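PDB 2OWS: putative iron binding protein from Bordetella pertussis Tohama I, which binds ferric iron, here together with oxalate, and probably serves as the periplasmic receptor of a bacterial iron-uptake system. Local coordinates for residues A[105-110]-A[195-200]; A[134-139]-A[173-178]. One frame throughout, in Å; residues are numbered along the deposited sequence.

In the fold
Contact 1 is wholly buried near the middle of the chain, whereas contact 2 lies further out and is only partly buried. Both reach the same mixed sheet: strand 193-197 pairs antiparallel with 100-112 in contact 1 and parallel with 134-135, which opens contact 2. Contact 2 is nested in the chain loop that contact 1 closes, and the two touch where L195 meets I136 and R107 meets R137. Regular backbone hydrogen bonds and buried polar side chains hold contact 1; bridging waters and CA-H...O contacts join the irregular segments of contact 2. Each reaches the iron site differently: contact 1 supplies Y200 to the metal, contact 2 supplies R137 to its oxalate.

Contact 1: A[105-110]-A[195-200]; sequences RDRVLY and LANAYY. With FE (Fe (III) ion), chain B; OXL (oxalate ion), chain C.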
ATOM      1  N   ARG A 105      -0.193   3.421  -0.235  1.00  6.54           N
ATOM      2  CA  ARG A 105      -0.681   2.884   1.024  1.00  6.33           C
ATOM      3  C   ARG A 105       0.361   3.205   2.099  1.00  6.16           C
ATOM      4  O   ARG A 105       1.271   2.413   2.354  1.00  6.84           O
ATOM      5  CB  ARG A 105      -0.892   1.390   0.877  1.00  6.76           C
ATOM      6  CG  ARG A 105      -2.039   1.075  -0.091  1.00  6.95           C
ATOM      7  CD  ARG A 105      -1.942  -0.318  -0.699  1.00  6.34           C
ATOM      8  NE  ARG A 105      -1.903  -1.402   0.283  1.00  7.32           N
ATOM      9  CZ  ARG A 105      -2.964  -2.056   0.746  1.00  7.38           C
ATOM     10  NH1 ARG A 105      -4.200  -1.728   0.363  1.00  7.31           N
ATOM     11  NH2 ARG A 105      -2.778  -3.053   1.608  1.00  8.47           N
ATOM     12  N   ASP A 106       0.198   4.383   2.699  1.00  6.36           N
ATOM     13  CA  ASP A 106       1.120   4.860   3.716  1.00  6.33           C
ATOM     14  C   ASP A 106       0.886   4.205   5.066  1.00  5.91           C
ATOM     15  O   ASP A 106      -0.264   4.016   5.498  1.00  5.75           O
ATOM     16  CB  ASP A 106       1.132   6.400   3.830  1.00  7.08           C
ATOM     17  CG  ASP A 106      -0.249   7.026   3.956  1.00  7.21           C
ATOM     18  OD1 ASP A 106      -1.195   6.626   3.223  1.00  8.02           O
ATOM     19  OD2 ASP A 106      -0.357   7.967   4.769  1.00  8.52           O
ATOM     20  N   ARG A 107       1.982   3.819   5.708  1.00  5.89           N
ATOM     21  CA  ARG A 107       1.927   3.195   7.030  1.00  5.75           C
ATOM     22  C   ARG A 107       2.256   4.256   8.079  1.00  6.18           C
ATOM     23  O   ARG A 107       3.375   4.802   8.086  1.00  7.11           O
ATOM     24  CB  ARG A 107       2.893   2.020   7.134  1.00  6.44           C
ATOM     25  CG  ARG A 107       2.559   1.078   8.314  1.00  5.79           C
ATOM     26  CD  ARG A 107       2.941  -0.377   8.040  1.00  6.24           C
ATOM     27  NE  ARG A 107       2.506  -1.316   9.086  1.00  5.43           N
ATOM     28  CZ  ARG A 107       1.243  -1.707   9.264  1.00  5.63           C
ATOM     29  NH1 ARG A 107       0.268  -1.211   8.503  1.00  7.08           N
ATOM     30  NH2 ARG A 107       0.948  -2.596  10.208  1.00  7.25           N
ATOM     31  N   VAL A 108       1.268   4.574   8.920  1.00  5.45           N
ATOM     32  CA  VAL A 108       1.284   5.775   9.745  1.00  5.57           C
ATOM     33  C   VAL A 108       1.128   5.412  11.210  1.00  6.00           C
ATOM     34  O   VAL A 108       1.063   4.232  11.577  1.00  5.55           O
ATOM     35  CB  VAL A 108       0.186   6.786   9.290  1.00  4.70           C
ATOM     36  CG1 VAL A 108       0.386   7.156   7.799  1.00  6.19           C
ATOM     37  CG2 VAL A 108      -1.184   6.187   9.478  1.00  6.03           C
ATOM     38  N   LEU A 109       1.105   6.447  12.049  1.00  5.46           N
ATOM     39  CA  LEU A 109       0.891   6.258  13.470  1.00  5.85           C
ATOM     40  C   LEU A 109      -0.532   6.657  13.832  1.00  5.29           C
ATOM     41  O   LEU A 109      -0.957   7.784  13.587  1.00  6.32           O
ATOM     42  CB  LEU A 109       1.888   7.112  14.256  1.00  5.59           C
ATOM     43  CG  LEU A 109       2.098   6.749  15.741  1.00  5.52           C
ATOM     44  CD1 LEU A 109       2.938   5.463  15.933  1.00  6.34           C
ATOM     45  CD2 LEU A 109       2.764   7.911  16.479  1.00  7.32           C
ATOM     46  N   TYR A 110      -1.297   5.709  14.364  1.00  5.64           N
ATOM     47  CA  TYR A 110      -2.579   6.032  14.987  1.00  5.83           C
ATOM     48  C   TYR A 110      -2.251   6.552  16.367  1.00  5.93           C
ATOM     49  O   TYR A 110      -1.410   5.973  17.053  1.00  6.02           O
ATOM     50  CB  TYR A 110      -3.440   4.790  15.143  1.00  6.11           C
ATOM     51  CG  TYR A 110      -3.939   4.119  13.863  1.00  5.87           C
ATOM     52  CD1 TYR A 110      -3.536   4.542  12.592  1.00  5.53           C
ATOM     53  CD2 TYR A 110      -4.809   3.032  13.956  1.00  5.66           C
ATOM     54  CE1 TYR A 110      -3.990   3.920  11.451  1.00  6.07           C
ATOM     55  CE2 TYR A 110      -5.284   2.397  12.812  1.00  5.29           C
ATOM     56  CZ  TYR A 110      -4.865   2.832  11.575  1.00  5.89           C
ATOM     57  OH  TYR A 110      -5.323   2.150  10.462  1.00  6.56           O
ATOM     58  N   LEU A 195       1.344   1.506  14.945  1.00  5.75           N
ATOM     59  CA  LEU A 195       1.538   1.605  13.493  1.00  6.18           C
ATOM     60  C   LEU A 195       0.454   0.822  12.770  1.00  5.83           C
ATOM     61  O   LEU A 195       0.158  -0.309  13.125  1.00  6.41           O
ATOM     62  CB  LEU A 195       2.899   1.036  13.083  1.00  6.34           C
ATOM     63  CG  LEU A 195       4.117   1.890  13.428  1.00  8.55           C
ATOM     64  CD1 LEU A 195       5.369   1.088  13.118  1.00 10.39           C
ATOM     65  CD2 LEU A 195       4.092   3.204  12.658  1.00 10.63           C
ATOM     66  N   ALA A 196      -0.117   1.448  11.752  1.00  5.16           N
ATOM     67  CA  ALA A 196      -1.184   0.856  10.950  1.00  5.28           C
ATOM     68  C   ALA A 196      -1.381   1.687   9.682  1.00  5.64           C
ATOM     69  O   ALA A 196      -0.900   2.808   9.584  1.00  5.98           O
ATOM     70  CB  ALA A 196      -2.471   0.770  11.773  1.00  6.14           C
ATOM     71  N   ASN A 197      -2.067   1.135   8.686  1.00  5.14           N
ATOM     72  CA  ASN A 197      -2.213   1.865   7.441  1.00  5.13           C
ATOM     73  C   ASN A 197      -3.246   2.980   7.481  1.00  5.29           C
ATOM     74  O   ASN A 197      -4.336   2.808   8.030  1.00  5.30           O
ATOM     75  CB  ASN A 197      -2.514   0.923   6.283  1.00  5.62           C
ATOM     76  CG  ASN A 197      -1.314   0.081   5.886  1.00  6.81           C
ATOM     77  OD1 ASN A 197      -0.176   0.431   6.182  1.00  7.65           O
ATOM     78  ND2 ASN A 197      -1.572  -1.019   5.187  1.00  8.94           N
ATOM     79  N   ALA A 198      -2.907   4.121   6.881  1.00  5.15           N
ATOM     80  CA  ALA A 198      -3.795   5.269   6.884  1.00  5.69           C
ATOM     81  C   ALA A 198      -5.189   4.986   6.286  1.00  5.35           C
ATOM     82  O   ALA A 198      -6.196   5.538   6.765  1.00  5.02           O
ATOM     83  CB  ALA A 198      -3.119   6.434   6.134  1.00  6.18           C
ATOM     84  N   TYR A 199      -5.253   4.171   5.231  1.00  5.04           N
ATOM     85  CA  TYR A 199      -6.537   3.995   4.537  1.00  5.34           C
ATOM     86  C   TYR A 199      -7.599   3.390   5.455  1.00  5.52           C
ATOM     87  O   TYR A 199      -8.795   3.695   5.279  1.00  5.05           O
ATOM     88  CB  TYR A 199      -6.392   3.261   3.173  1.00  5.57           C
ATOM     89  CG  TYR A 199      -5.818   1.874   3.289  1.00  5.29           C
ATOM     90  CD1 TYR A 199      -6.610   0.798   3.689  1.00  6.62           C
ATOM     91  CD2 TYR A 199      -4.456   1.631   3.040  1.00  6.87           C
ATOM     92  CE1 TYR A 199      -6.063  -0.481   3.847  1.00  6.02           C
ATOM     93  CE2 TYR A 199      -3.914   0.364   3.189  1.00  6.86           C
ATOM     94  CZ  TYR A 199      -4.720  -0.685   3.585  1.00  6.86           C
ATOM     95  OH  TYR A 199      -4.172  -1.926   3.775  1.00  9.36           O
ATOM     96  N   TYR A 200      -7.189   2.582   6.454  1.00  5.36           N
ATOM     97  CA  TYR A 200      -8.190   2.050   7.409  1.00  5.74           C
ATOM     98  C   TYR A 200      -8.873   3.161   8.192  1.00  6.06           C
ATOM     99  O   TYR A 200     -10.016   3.015   8.602  1.00  6.61           O
ATOM    100  CB  TYR A 200      -7.619   1.006   8.393  1.00  6.12           C
ATOM    101  CG  TYR A 200      -7.121  -0.197   7.674  1.00  6.39           C
ATOM    102  CD1 TYR A 200      -5.761  -0.486   7.634  1.00  7.21           C
ATOM    103  CD2 TYR A 200      -8.005  -1.040   6.995  1.00  7.08           C
ATOM    104  CE1 TYR A 200      -5.288  -1.565   6.938  1.00  7.62           C
ATOM    105  CE2 TYR A 200      -7.547  -2.131   6.309  1.00  6.65           C
ATOM    106  CZ  TYR A 200      -6.176  -2.375   6.259  1.00  8.76           C
ATOM    107  OH  TYR A 200      -5.689  -3.415   5.519  1.00 10.63           O
TER
HETATM  108 FE    FE B 324      -5.515  -5.225   5.118  0.70  8.12          FE
HETATM  109  C1  OXL C 325      -6.142  -5.591   7.922  0.70  8.15           C
HETATM  110  C2  OXL C 325      -7.457  -5.586   7.278  0.70  8.22           C
HETATM  111  O1  OXL C 325      -5.120  -5.690   7.203  0.70  9.10           O
HETATM  112  O2  OXL C 325      -7.487  -5.514   6.030  0.70 10.60           O
HETATM  113  O3  OXL C 325      -6.054  -5.457   9.169  0.70  6.63           O
HETATM  114  O4  OXL C 325      -8.492  -5.629   7.980  0.70 10.05           O
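With CG set between its backbone N and carbonyl carbon (chi1 60°), Y199 turns its ring across the R105 side chain, and the chi3 bend of R105 brings the guanidinium against the tyrosine. CE2 of Y199 stands above the centre of the guanidinium, the two planes 32° apart. Y110 instead has CG anti to its carbonyl carbon (chi1 -66°), which carries the ring to A196, whose small methyl lies over one face, though the modelled closeness is doubtful. The phenol continues past it, and Y110 OH donates to N197 O (2.7 Å) from the face opposite that used by Y200 N.

V108 and A196 form a hydrogen-bonded pair of the antiparallel strands, and A198 N to D106 O (3.0 Å) extends the pairing as strand gives way to helix. N197, an amide able to work both ways, accepts a weak bond from R107 NH1 at OD1, while ND2 donates to Y199 OH (3.1 Å). That hydroxyl donates in turn to Y200 OH (2.7 Å), which binds iron at 1.9 Å. Y199, an iron ligand in another structure of this protein, is thus second-shell here.

The buried charges have outside partners: R105 with E276, D106 with R224, R107 with D179. Helix 142-155 brings Y143 to the same iron, helix 180-187 packs on Y110, and strand 220-223 pairs with 100-112.

Contact 2: A[134-139]-A[173-178]; sequences VCIRSG and RKAAGG. With OXL (oxalate ion), chain C.
R173 lays its guanidinium over C135, the CB of C135 offset toward the rim of one face, while R173 NH1 comes to I136 O at the guanidinium edge (3.0 Å). A water fills in this packed end, accepting from I136 N and donating to R173 O. R173 NE forms a salt bridge with D185, so this long side chain links the loop to helix 180-187 while covering the cysteine, whose sulfur is joined to C191. Packing is close along the middle as well. A175 fits its small methyl against R137 O (3.5 Å), and its CA-H points at I136 O (3.3 Å); R137 CA meets A176 O in the same manner.

This is the edge of a lobe in a type 2 periplasmic binding protein fold, where short strand 134-135 runs parallel to 193-197 and the chain then turns toward the ligand cleft. The R137 side chain reaches into that cleft, extended at chi2 and bent at chi3 (-54°), which directs NH1 to oxalate O1 in a nearly straight bond (2.7 Å, 165°). The positive charge suits the anion that chelates iron. G178, with no side chain, lets its CA lie over the centre of the guanidinium and 3.5 Å from oxalate O3.

Toward solvent the join is looser and watery. One water accepts from S138 N and donates to G177 O (2.7 Å). G177 is exposed, with a positive phi that glycine accommodates readily, and K174 is exposed too, its side chain starting off away from 134-139. S138 OG turns instead to D322.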
ATOM      1  N   VAL A 134       2.325   0.879  23.072  1.00  7.20           N
ATOM      2  CA  VAL A 134       2.325   0.670  21.609  1.00  7.05           C
ATOM      3  C   VAL A 134       1.502  -0.571  21.226  1.00  7.10           C
ATOM      4  O   VAL A 134       1.671  -1.660  21.790  1.00  7.15           O
ATOM      5  CB  VAL A 134       3.773   0.526  21.083  1.00  7.10           C
ATOM      6  CG1 VAL A 134       3.763   0.296  19.561  1.00  7.66           C
ATOM      7  CG2 VAL A 134       4.604   1.753  21.434  1.00  8.12           C
ATOM      8  N   CYS A 135       0.636  -0.389  20.223  1.00  6.42           N
ATOM      9  CA  CYS A 135      -0.035  -1.524  19.578  1.00  6.83           C
ATOM     10  C   CYS A 135       0.459  -1.690  18.144  1.00  6.13           C
ATOM     11  O   CYS A 135       0.666  -0.699  17.433  1.00  6.46           O
ATOM     12  CB  CYS A 135      -1.550  -1.320  19.548  1.00  7.02           C
ATOM     13  SG  CYS A 135      -2.403  -1.487  21.136  1.00  9.59           S
ATOM     14  N   ILE A 136       0.608  -2.953  17.731  1.00  6.90           N
ATOM     15  CA  ILE A 136       0.962  -3.299  16.358  1.00  6.70           C
ATOM     16  C   ILE A 136       0.555  -4.734  16.068  1.00  6.76           C
ATOM     17  O   ILE A 136       0.486  -5.563  16.974  1.00  6.75           O
ATOM     18  CB  ILE A 136       2.478  -3.072  16.105  1.00  7.56           C
ATOM     19  CG1 ILE A 136       2.773  -3.018  14.612  1.00  7.64           C
ATOM     20  CG2 ILE A 136       3.338  -4.124  16.787  1.00  7.78           C
ATOM     21  CD1 ILE A 136       4.214  -2.572  14.306  1.00  7.61           C
ATOM     22  N   ARG A 137       0.224  -5.018  14.808  1.00  6.11           N
ATOM     23  CA  ARG A 137      -0.029  -6.396  14.401  1.00  6.90           C
ATOM     24  C   ARG A 137       1.293  -7.157  14.252  1.00  7.06           C
ATOM     25  O   ARG A 137       2.378  -6.601  14.436  1.00  7.09           O
ATOM     26  CB  ARG A 137      -0.816  -6.433  13.088  1.00  6.37           C
ATOM     27  CG  ARG A 137       0.042  -6.194  11.847  1.00  7.10           C
ATOM     28  CD  ARG A 137      -0.784  -6.065  10.595  1.00  8.12           C
ATOM     29  NE  ARG A 137      -1.677  -7.202  10.414  1.00  8.01           N
ATOM     30  CZ  ARG A 137      -2.707  -7.198   9.568  1.00 10.13           C
ATOM     31  NH1 ARG A 137      -2.961  -6.121   8.827  1.00 11.98           N
ATOM     32  NH2 ARG A 137      -3.481  -8.270   9.468  1.00 11.23           N
ATOM     33  N   SER A 138       1.190  -8.444  13.932  1.00  7.43           N
ATOM     34  CA  SER A 138       2.376  -9.294  13.746  1.00  6.79           C
ATOM     35  C   SER A 138       3.475  -8.621  12.943  1.00  6.91           C
ATOM     36  O   SER A 138       3.223  -8.047  11.882  1.00  7.21           O
ATOM     37  CB  SER A 138       1.983 -10.588  13.013  1.00  6.67           C
ATOM     38  OG  SER A 138       3.138 -11.315  12.608  1.00  8.39           O
ATOM     39  N   GLY A 139       4.707  -8.720  13.437  1.00  6.54           N
ATOM     40  CA  GLY A 139       5.855  -8.186  12.717  1.00  7.48           C
ATOM     41  C   GLY A 139       6.133  -8.859  11.387  1.00  7.38           C
ATOM     42  O   GLY A 139       6.840  -8.295  10.548  1.00  7.84           O
ATOM     43  N   ARG A 173       0.483  -5.303  24.072  1.00  9.75           N
ATOM     44  CA  ARG A 173      -0.032  -6.656  23.954  1.00 10.71           C
ATOM     45  C   ARG A 173       0.683  -7.327  22.779  1.00 10.81           C
ATOM     46  O   ARG A 173       1.415  -6.654  22.038  1.00  9.55           O
ATOM     47  CB  ARG A 173      -1.574  -6.672  23.810  1.00 10.38           C
ATOM     48  CG  ARG A 173      -2.236  -5.531  23.024  1.00 12.68           C
ATOM     49  CD  ARG A 173      -1.963  -5.659  21.556  1.00 13.63           C
ATOM     50  NE  ARG A 173      -2.919  -4.945  20.710  1.00 10.79           N
ATOM     51  CZ  ARG A 173      -2.850  -4.947  19.383  1.00  9.80           C
ATOM     52  NH1 ARG A 173      -1.882  -5.612  18.765  1.00 12.79           N
ATOM     53  NH2 ARG A 173      -3.747  -4.290  18.675  1.00  9.41           N
ATOM     54  N   LYS A 174       0.517  -8.640  22.621  1.00 12.14           N
ATOM     55  CA  LYS A 174       1.270  -9.374  21.606  1.00 13.33           C
ATOM     56  C   LYS A 174       0.967  -8.812  20.214  1.00 11.52           C
ATOM     57  O   LYS A 174      -0.145  -8.320  19.933  1.00 12.16           O
ATOM     58  CB  LYS A 174       1.039 -10.903  21.697  1.00 13.89           C
ATOM     59  CG  LYS A 174      -0.008 -11.531  20.773  1.00 17.98           C
ATOM     60  CD  LYS A 174       0.054 -13.066  20.888  1.00 18.03           C
ATOM     61  CE  LYS A 174      -0.435 -13.791  19.636  1.00 21.55           C
ATOM     62  NZ  LYS A 174      -1.914 -13.960  19.570  1.00 26.36           N
ATOM     63  N   ALA A 175       1.987  -8.860  19.366  1.00 10.14           N
ATOM     64  CA  ALA A 175       1.848  -8.452  17.975  1.00  9.33           C
ATOM     65  C   ALA A 175       0.998  -9.471  17.215  1.00 10.25           C
ATOM     66  O   ALA A 175       1.488 -10.531  16.788  1.00  9.67           O
ATOM     67  CB  ALA A 175       3.233  -8.292  17.351  1.00  8.62           C
ATOM     68  N   ALA A 176      -0.278  -9.122  17.051  1.00  9.32           N
ATOM     69  CA  ALA A 176      -1.278 -10.016  16.458  1.00 10.17           C
ATOM     70  C   ALA A 176      -2.472  -9.170  16.051  1.00  9.42           C
ATOM     71  O   ALA A 176      -2.502  -7.961  16.284  1.00  9.26           O
ATOM     72  CB  ALA A 176      -1.708 -11.071  17.464  1.00 11.48           C
ATOM     73  N   GLY A 177      -3.495  -9.819  15.486  1.00  9.55           N
ATOM     74  CA  GLY A 177      -4.681  -9.082  15.057  1.00  8.67           C
ATOM     75  C   GLY A 177      -4.427  -8.300  13.788  1.00  8.67           C
ATOM     76  O   GLY A 177      -3.525  -8.615  13.000  1.00  9.71           O
ATOM     77  N   GLY A 178      -5.240  -7.269  13.582  1.00  7.73           N
ATOM     78  CA  GLY A 178      -5.152  -6.474  12.365  1.00  6.47           C
ATOM     79  C   GLY A 178      -4.903  -5.009  12.646  1.00  6.30           C
ATOM     80  O   GLY A 178      -4.727  -4.593  13.811  1.00  6.86           O
TER
HETATM   81  C1  OXL C 325      -6.142  -5.591   7.922  0.70  8.15           C
HETATM   82  C2  OXL C 325      -7.457  -5.586   7.278  0.70  8.22           C
HETATM   83  O1  OXL C 325      -5.120  -5.690   7.203  0.70  9.10           O
HETATM   84  O2  OXL C 325      -7.487  -5.514   6.030  0.70 10.60           O
HETATM   85  O3  OXL C 325      -6.054  -5.457   9.169  0.70  6.63           O
HETATM   86  O4  OXL C 325      -8.492  -5.629   7.980  0.70 10.05           O
HETATM   87  O   HOH W   1       0.964  -5.077  19.812  1.00  9.92           O
HETATM   88  O   HOH W   2      -1.151  -9.918  13.065  1.00 20.85           O